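Local coordinates for electron transfer flavoprotein, alpha subunit (Thermotoga maritima, PDB 7KOE), which carries FAD and probably relays electrons between redox partners as the alpha subunit of an electron transfer flavoprotein, at residues E40-L45 / K64-K69; L46-E51 / K69-N74. All coordinates share one frame; numbering follows the deposited sequence.

Contact 1 (E40-L45 / K64-K69); sequences EVWGVL and KVLYVK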
ATOM      1  N   GLU B  40       0.594 -24.126  48.801  1.00 61.47           N
ATOM      2  CA  GLU B  40       1.540 -25.089  49.349  1.00 61.47           C
ATOM      3  C   GLU B  40       1.740 -26.225  48.355  1.00 61.47           C
ATOM      4  O   GLU B  40       0.808 -26.629  47.657  1.00 61.47           O
ATOM      5  CB  GLU B  40       1.047 -25.640  50.690  1.00 61.47           C
ATOM      6  CG  GLU B  40      -0.436 -25.974  50.695  1.00 61.47           C
ATOM      7  CD  GLU B  40      -0.852 -26.795  51.895  1.00 61.47           C
ATOM      8  OE1 GLU B  40      -1.857 -26.446  52.547  1.00 61.47           O
ATOM      9  OE2 GLU B  40      -0.171 -27.797  52.186  1.00 61.47           O
ATOM     10  N   VAL B  41       2.962 -26.750  48.308  1.00 57.31           N
ATOM     11  CA  VAL B  41       3.340 -27.771  47.334  1.00 57.31           C
ATOM     12  C   VAL B  41       3.182 -29.135  47.997  1.00 57.31           C
ATOM     13  O   VAL B  41       4.000 -29.538  48.824  1.00 57.31           O
ATOM     14  CB  VAL B  41       4.768 -27.564  46.828  1.00 57.31           C
ATOM     15  CG1 VAL B  41       5.173 -28.686  45.881  1.00 57.31           C
ATOM     16  CG2 VAL B  41       4.894 -26.216  46.165  1.00 57.31           C
ATOM     17  N   TRP B  42       2.138 -29.861  47.618  1.00 57.10           N
ATOM     18  CA  TRP B  42       1.974 -31.225  48.089  1.00 57.10           C
ATOM     19  C   TRP B  42       2.812 -32.180  47.244  1.00 57.10           C
ATOM     20  O   TRP B  42       3.503 -31.786  46.303  1.00 57.10           O
ATOM     21  CB  TRP B  42       0.504 -31.631  48.049  1.00 57.10           C
ATOM     22  CG  TRP B  42      -0.224 -31.359  49.308  1.00 57.10           C
ATOM     23  CD1 TRP B  42      -0.080 -30.275  50.115  1.00 57.10           C
ATOM     24  CD2 TRP B  42      -1.224 -32.183  49.914  1.00 57.10           C
ATOM     25  NE1 TRP B  42      -0.929 -30.369  51.187  1.00 57.10           N
ATOM     26  CE2 TRP B  42      -1.631 -31.542  51.096  1.00 57.10           C
ATOM     27  CE3 TRP B  42      -1.805 -33.407  49.579  1.00 57.10           C
ATOM     28  CZ2 TRP B  42      -2.611 -32.067  51.929  1.00 57.10           C
ATOM     29  CZ3 TRP B  42      -2.772 -33.932  50.413  1.00 57.10           C
ATOM     30  CH2 TRP B  42      -3.164 -33.263  51.574  1.00 57.10           C
ATOM     31  N   GLY B  43       2.762 -33.456  47.604  1.00 52.30           N
ATOM     32  CA  GLY B  43       3.322 -34.504  46.780  1.00 52.30           C
ATOM     33  C   GLY B  43       2.509 -35.771  46.915  1.00 52.30           C
ATOM     34  O   GLY B  43       2.336 -36.279  48.024  1.00 52.30           O
ATOM     35  N   VAL B  44       2.001 -36.296  45.808  1.00 49.07           N
ATOM     36  CA  VAL B  44       1.190 -37.507  45.824  1.00 49.07           C
ATOM     37  C   VAL B  44       2.082 -38.681  45.468  1.00 49.07           C
ATOM     38  O   VAL B  44       2.790 -38.650  44.455  1.00 49.07           O
ATOM     39  CB  VAL B  44       0.001 -37.402  44.856  1.00 49.07           C
ATOM     40  CG1 VAL B  44      -1.006 -38.494  45.149  1.00 49.07           C
ATOM     41  CG2 VAL B  44      -0.646 -36.043  44.977  1.00 49.07           C
ATOM     42  N   LEU B  45       2.055 -39.715  46.299  1.00 52.84           N
ATOM     43  CA  LEU B  45       2.939 -40.852  46.117  1.00 52.84           C
ATOM     44  C   LEU B  45       2.145 -42.107  46.433  1.00 52.84           C
ATOM     45  O   LEU B  45       1.440 -42.156  47.445  1.00 52.84           O
ATOM     46  CB  LEU B  45       4.173 -40.722  47.015  1.00 52.84           C
ATOM     47  CG  LEU B  45       5.440 -41.511  46.690  1.00 52.84           C
ATOM     48  CD1 LEU B  45       6.638 -40.738  47.202  1.00 52.84           C
ATOM     49  CD2 LEU B  45       5.425 -42.891  47.295  1.00 52.84           C
ATOM     50  N   LYS B  64       3.972 -30.695  51.918  1.00 57.82           N
ATOM     51  CA  LYS B  64       3.363 -31.862  52.528  1.00 57.82           C
ATOM     52  C   LYS B  64       3.527 -33.017  51.546  1.00 57.82           C
ATOM     53  O   LYS B  64       3.930 -32.823  50.395  1.00 57.82           O
ATOM     54  CB  LYS B  64       1.880 -31.622  52.835  1.00 57.82           C
ATOM     55  CG  LYS B  64       1.552 -30.245  53.424  1.00 57.82           C
ATOM     56  CD  LYS B  64       2.143 -29.976  54.787  1.00 57.82           C
ATOM     57  CE  LYS B  64       1.761 -28.587  55.282  1.00 57.82           C
ATOM     58  NZ  LYS B  64       0.297 -28.479  55.538  1.00 57.82           N
ATOM     59  N   VAL B  65       3.225 -34.231  51.993  1.00 55.35           N
ATOM     60  CA  VAL B  65       3.287 -35.406  51.127  1.00 55.35           C
ATOM     61  C   VAL B  65       2.038 -36.240  51.373  1.00 55.35           C
ATOM     62  O   VAL B  65       1.754 -36.617  52.514  1.00 55.35           O
ATOM     63  CB  VAL B  65       4.560 -36.247  51.357  1.00 55.35           C
ATOM     64  CG1 VAL B  65       4.388 -37.668  50.846  1.00 55.35           C
ATOM     65  CG2 VAL B  65       5.756 -35.606  50.673  1.00 55.35           C
ATOM     66  N   LEU B  66       1.279 -36.506  50.316  1.00 55.75           N
ATOM     67  CA  LEU B  66       0.153 -37.430  50.386  1.00 55.75           C
ATOM     68  C   LEU B  66       0.668 -38.796  49.953  1.00 55.75           C
ATOM     69  O   LEU B  66       0.809 -39.072  48.762  1.00 55.75           O
ATOM     70  CB  LEU B  66      -0.995 -36.947  49.511  1.00 55.75           C
ATOM     71  CG  LEU B  66      -2.211 -37.855  49.372  1.00 55.75           C
ATOM     72  CD1 LEU B  66      -2.802 -38.185  50.728  1.00 55.75           C
ATOM     73  CD2 LEU B  66      -3.241 -37.194  48.485  1.00 55.75           C
ATOM     74  N   TYR B  67       0.974 -39.647  50.926  1.00 57.41           N
ATOM     75  CA  TYR B  67       1.584 -40.947  50.656  1.00 57.41           C
ATOM     76  C   TYR B  67       0.476 -41.992  50.687  1.00 57.41           C
ATOM     77  O   TYR B  67       0.173 -42.581  51.721  1.00 57.41           O
ATOM     78  CB  TYR B  67       2.700 -41.213  51.661  1.00 57.41           C
ATOM     79  CG  TYR B  67       3.389 -42.565  51.602  1.00 57.41           C
ATOM     80  CD1 TYR B  67       3.566 -43.241  50.401  1.00 57.41           C
ATOM     81  CD2 TYR B  67       3.932 -43.125  52.749  1.00 57.41           C
ATOM     82  CE1 TYR B  67       4.210 -44.466  50.359  1.00 57.41           C
ATOM     83  CE2 TYR B  67       4.589 -44.340  52.714  1.00 57.41           C
ATOM     84  CZ  TYR B  67       4.718 -45.007  51.517  1.00 57.41           C
ATOM     85  OH  TYR B  67       5.366 -46.219  51.479  1.00 57.41           O
ATOM     86  N   VAL B  68      -0.132 -42.217  49.525  1.00 57.99           N
ATOM     87  CA  VAL B  68      -1.212 -43.186  49.382  1.00 57.99           C
ATOM     88  C   VAL B  68      -0.624 -44.590  49.441  1.00 57.99           C
ATOM     89  O   VAL B  68       0.379 -44.884  48.781  1.00 57.99           O
ATOM     90  CB  VAL B  68      -1.978 -42.951  48.070  1.00 57.99           C
ATOM     91  CG1 VAL B  68      -3.162 -43.889  47.960  1.00 57.99           C
ATOM     92  CG2 VAL B  68      -2.436 -41.508  47.978  1.00 57.99           C
ATOM     93  N   LYS B  69      -1.245 -45.456  50.233  1.00 62.82           N
ATOM     94  CA  LYS B  69      -0.692 -46.761  50.563  1.00 62.82           C
ATOM     95  C   LYS B  69      -1.540 -47.867  49.960  1.00 62.82           C
ATOM     96  O   LYS B  69      -2.727 -47.985  50.286  1.00 62.82           O
ATOM     97  CB  LYS B  69      -0.620 -46.941  52.079  1.00 62.82           C
ATOM     98  CG  LYS B  69      -0.226 -45.694  52.814  1.00 62.82           C
ATOM     99  CD  LYS B  69       1.270 -45.559  52.814  1.00 62.82           C
ATOM    100  CE  LYS B  69       1.928 -46.659  53.630  1.00 62.82           C
ATOM    101  NZ  LYS B  69       1.462 -46.678  55.045  1.00 62.82           N
TER
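Strands 40-46 and 65-69 run parallel here, tight where V44 and L45 face L66 and Y67, looser toward E40 and K64. In the tight part L66 N donates to G43 O (2.5 Å) within the carbonyl plane, and L45 N returns a bond to L66 O (2.8 Å) almost along the C=O axis; V68 N adds a weak one to L45 O. On the sheet face bearing L66, W42 lays the CZ3 corner of its indole against L66 CB at 3.6 Å. On the face bearing L45, both L45 and Y67 hold CG anti to the backbone N, so they lie side by side and L45 CD2 meets Y67 CD1 at 3.6 Å. At the partly exposed end, K64 CB sits over the five-membered ring of W42, 3.7 Å from the centroid, a CH-pi contact. E40 OE2 takes the W42 NE1 hydrogen bond (2.9 Å) from above the carboxylate plane; K64, bent at chi2 and chi4, brings NZ into a salt bridge with it at 3.5 Å, its hydrogen bond weak. Within this beta-alpha-beta unit, helix 51-60 packs on L45 and V65, while strand 6-9 bonds E40 and W42 along one flank and strand 181-185 follows 65-69 along the other.

Contact 2 (L46-E51 / K69-N74); sequences LGEGLE and KNREFN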
ATOM      1  N   LEU B  46       2.252 -43.109  45.569  1.00 55.91           N
ATOM      2  CA  LEU B  46       1.418 -44.300  45.640  1.00 55.91           C
ATOM      3  C   LEU B  46       2.303 -45.529  45.771  1.00 55.91           C
ATOM      4  O   LEU B  46       3.253 -45.697  45.002  1.00 55.91           O
ATOM      5  CB  LEU B  46       0.524 -44.420  44.403  1.00 55.91           C
ATOM      6  CG  LEU B  46      -0.660 -43.459  44.248  1.00 55.91           C
ATOM      7  CD1 LEU B  46      -0.259 -42.176  43.546  1.00 55.91           C
ATOM      8  CD2 LEU B  46      -1.778 -44.129  43.484  1.00 55.91           C
ATOM      9  N   GLY B  47       1.990 -46.380  46.737  1.00 59.58           N
ATOM     10  CA  GLY B  47       2.706 -47.609  46.978  1.00 59.58           C
ATOM     11  C   GLY B  47       2.908 -47.831  48.454  1.00 59.58           C
ATOM     12  O   GLY B  47       2.527 -47.010  49.293  1.00 59.58           O
ATOM     13  N   GLU B  48       3.518 -48.965  48.783  1.00 64.19           N
ATOM     14  CA  GLU B  48       3.867 -49.302  50.154  1.00 64.19           C
ATOM     15  C   GLU B  48       5.364 -49.538  50.258  1.00 64.19           C
ATOM     16  O   GLU B  48       5.968 -50.156  49.376  1.00 64.19           O
ATOM     17  CB  GLU B  48       3.111 -50.536  50.640  1.00 64.19           C
ATOM     18  CG  GLU B  48       1.698 -50.240  51.091  1.00 64.19           C
ATOM     19  CD  GLU B  48       1.578 -50.169  52.598  1.00 64.19           C
ATOM     20  OE1 GLU B  48       0.456 -49.938  53.094  1.00 64.19           O
ATOM     21  OE2 GLU B  48       2.607 -50.336  53.285  1.00 64.19           O
ATOM     22  N   GLY B  49       5.956 -49.047  51.340  1.00 57.47           N
ATOM     23  CA  GLY B  49       7.383 -49.193  51.528  1.00 57.47           C
ATOM     24  C   GLY B  49       8.204 -48.140  50.829  1.00 57.47           C
ATOM     25  O   GLY B  49       9.305 -48.435  50.356  1.00 57.47           O
ATOM     26  N   LEU B  50       7.698 -46.915  50.742  1.00 58.42           N
ATOM     27  CA  LEU B  50       8.392 -45.833  50.063  1.00 58.42           C
ATOM     28  C   LEU B  50       8.544 -44.634  50.983  1.00 58.42           C
ATOM     29  O   LEU B  50       8.428 -43.482  50.558  1.00 58.42           O
ATOM     30  CB  LEU B  50       7.663 -45.445  48.782  1.00 58.42           C
ATOM     31  CG  LEU B  50       7.840 -46.422  47.623  1.00 58.42           C
ATOM     32  CD1 LEU B  50       6.613 -46.399  46.750  1.00 58.42           C
ATOM     33  CD2 LEU B  50       9.081 -46.096  46.813  1.00 58.42           C
ATOM     34  N   GLU B  51       8.801 -44.886  52.267  1.00 59.32           N
ATOM     35  CA  GLU B  51       9.139 -43.805  53.183  1.00 59.32           C
ATOM     36  C   GLU B  51      10.559 -43.305  52.975  1.00 59.32           C
ATOM     37  O   GLU B  51      10.885 -42.199  53.419  1.00 59.32           O
ATOM     38  CB  GLU B  51       8.957 -44.257  54.632  1.00 59.32           C
ATOM     39  CG  GLU B  51       7.513 -44.462  55.042  1.00 59.32           C
ATOM     40  CD  GLU B  51       7.053 -45.891  54.850  1.00 59.32           C
ATOM     41  OE1 GLU B  51       7.860 -46.714  54.369  1.00 59.32           O
ATOM     42  OE2 GLU B  51       5.889 -46.194  55.183  1.00 59.32           O
ATOM     43  N   LYS B  69      -1.245 -45.456  50.233  1.00 62.82           N
ATOM     44  CA  LYS B  69      -0.692 -46.761  50.563  1.00 62.82           C
ATOM     45  C   LYS B  69      -1.540 -47.867  49.960  1.00 62.82           C
ATOM     46  O   LYS B  69      -2.727 -47.985  50.286  1.00 62.82           O
ATOM     47  CB  LYS B  69      -0.620 -46.941  52.079  1.00 62.82           C
ATOM     48  CG  LYS B  69      -0.226 -45.694  52.814  1.00 62.82           C
ATOM     49  CD  LYS B  69       1.270 -45.559  52.814  1.00 62.82           C
ATOM     50  CE  LYS B  69       1.928 -46.659  53.630  1.00 62.82           C
ATOM     51  NZ  LYS B  69       1.462 -46.678  55.045  1.00 62.82           N
ATOM     52  N   ASN B  70      -0.925 -48.677  49.101  1.00 64.55           N
ATOM     53  CA  ASN B  70      -1.471 -49.969  48.715  1.00 64.55           C
ATOM     54  C   ASN B  70      -0.338 -50.827  48.172  1.00 64.55           C
ATOM     55  O   ASN B  70       0.668 -50.309  47.681  1.00 64.55           O
ATOM     56  CB  ASN B  70      -2.591 -49.855  47.680  1.00 64.55           C
ATOM     57  CG  ASN B  70      -3.547 -51.019  47.747  1.00 64.55           C
ATOM     58  OD1 ASN B  70      -3.357 -51.935  48.543  1.00 64.55           O
ATOM     59  ND2 ASN B  70      -4.591 -50.984  46.931  1.00 64.55           N
ATOM     60  N   ARG B  71      -0.507 -52.146  48.283  1.00 66.97           N
ATOM     61  CA  ARG B  71       0.516 -53.072  47.812  1.00 66.97           C
ATOM     62  C   ARG B  71       0.509 -53.205  46.295  1.00 66.97           C
ATOM     63  O   ARG B  71       1.554 -53.483  45.696  1.00 66.97           O
ATOM     64  CB  ARG B  71       0.324 -54.441  48.472  1.00 66.97           C
ATOM     65  CG  ARG B  71       1.483 -55.424  48.307  1.00 66.97           C
ATOM     66  CD  ARG B  71       2.830 -54.801  48.660  1.00 66.97           C
ATOM     67  NE  ARG B  71       2.846 -54.220  50.000  1.00 66.97           N
ATOM     68  CZ  ARG B  71       3.207 -54.876  51.097  1.00 66.97           C
ATOM     69  NH1 ARG B  71       3.587 -56.144  51.023  1.00 66.97           N
ATOM     70  NH2 ARG B  71       3.188 -54.261  52.272  1.00 66.97           N
ATOM     71  N   GLU B  72      -0.638 -52.994  45.659  1.00 67.50           N
ATOM     72  CA  GLU B  72      -0.746 -53.082  44.209  1.00 67.50           C
ATOM     73  C   GLU B  72      -0.442 -51.766  43.505  1.00 67.50           C
ATOM     74  O   GLU B  72      -0.864 -51.592  42.360  1.00 67.50           O
ATOM     75  CB  GLU B  72      -2.140 -53.574  43.792  1.00 67.50           C
ATOM     76  CG  GLU B  72      -2.593 -54.918  44.381  1.00 67.50           C
ATOM     77  CD  GLU B  72      -3.189 -54.813  45.776  1.00 67.50           C
ATOM     78  OE1 GLU B  72      -3.619 -53.708  46.159  1.00 67.50           O
ATOM     79  OE2 GLU B  72      -3.225 -55.838  46.488  1.00 67.50           O
ATOM     80  N   PHE B  73       0.265 -50.836  44.147  1.00 60.81           N
ATOM     81  CA  PHE B  73       0.640 -49.582  43.511  1.00 60.81           C
ATOM     82  C   PHE B  73       2.134 -49.468  43.249  1.00 60.81           C
ATOM     83  O   PHE B  73       2.569 -48.460  42.683  1.00 60.81           O
ATOM     84  CB  PHE B  73       0.192 -48.382  44.357  1.00 60.81           C
ATOM     85  CG  PHE B  73      -1.292 -48.135  44.349  1.00 60.81           C
ATOM     86  CD1 PHE B  73      -2.118 -48.753  43.426  1.00 60.81           C
ATOM     87  CD2 PHE B  73      -1.855 -47.264  45.264  1.00 60.81           C
ATOM     88  CE1 PHE B  73      -3.479 -48.518  43.431  1.00 60.81           C
ATOM     89  CE2 PHE B  73      -3.213 -47.022  45.269  1.00 60.81           C
ATOM     90  CZ  PHE B  73      -4.026 -47.652  44.351  1.00 60.81           C
ATOM     91  N   ASN B  74       2.932 -50.457  43.658  1.00 63.56           N
ATOM     92  CA  ASN B  74       4.365 -50.405  43.380  1.00 63.56           C
ATOM     93  C   ASN B  74       4.646 -50.665  41.908  1.00 63.56           C
ATOM     94  O   ASN B  74       5.501 -50.004  41.307  1.00 63.56           O
ATOM     95  CB  ASN B  74       5.112 -51.407  44.258  1.00 63.56           C
ATOM     96  CG  ASN B  74       4.744 -51.284  45.719  1.00 63.56           C
ATOM     97  OD1 ASN B  74       4.037 -52.126  46.267  1.00 63.56           O
ATOM     98  ND2 ASN B  74       5.228 -50.227  46.361  1.00 63.56           N
TER
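L46 and F73 both turn CG beside the backbone N, anti to the carbonyl carbon (chi1 -72° in each), and so their side chains cross obliquely. L46 CD2 rests over one face of the phenyl ring, 4.0 Å from its centroid, a CH-pi contact. The G47 N lies at the edge of the same ring, with F73 CB 3.6 Å away. G47, at phi 138°, adopts a backbone shape in which a side chain would jam against the preceding carbonyl. Its O is approached by K69 CA at 3.5 Å in a straight CA-H...O contact. These are the loops that follow neighbouring parallel strands of an alpha/beta sheet, one leading into helix 51-60 with L50 at the N-cap, the other toward helix 78-84. On the partly exposed side, E48 bends at chi2 and crosses K69 at about a right angle, putting OE1 3.3 Å from K69 CB. The ion pair E48 OE1 to K69 NZ is long, 3.9 Å; thrice-bent K69 also makes a salt bridge with E185. R71 brings the edge of its guanidinium to E48 CB, NE 3.7 Å away, with the charges near but not paired. Helix 78-84 packs on both L46 and F73 through A84.

In the fold
Contact 1 is the buried sheet pairing of strands 40-46 and 65-69; contact 2 joins the loops running on from those same strands and is only partly buried. The chemistry shifts accordingly: backbone hydrogen bonds and aliphatic or aromatic packing dominate 40-45 with 64-69, whereas 46-51 with 69-74 relies on one CH-pi contact, glycine backbone and distant charge pairs. The two are stitched together. G47 N probably bonds to V68 O (3.0 Å), carrying the strand pairing one step into the loop, and Y67 OH reaches L50 N (2.5 Å) just ahead of helix 51-60. K69 is shared: within 64-69 its CD lies over the Y67 ring, but it meets the partner segment only in contact 2.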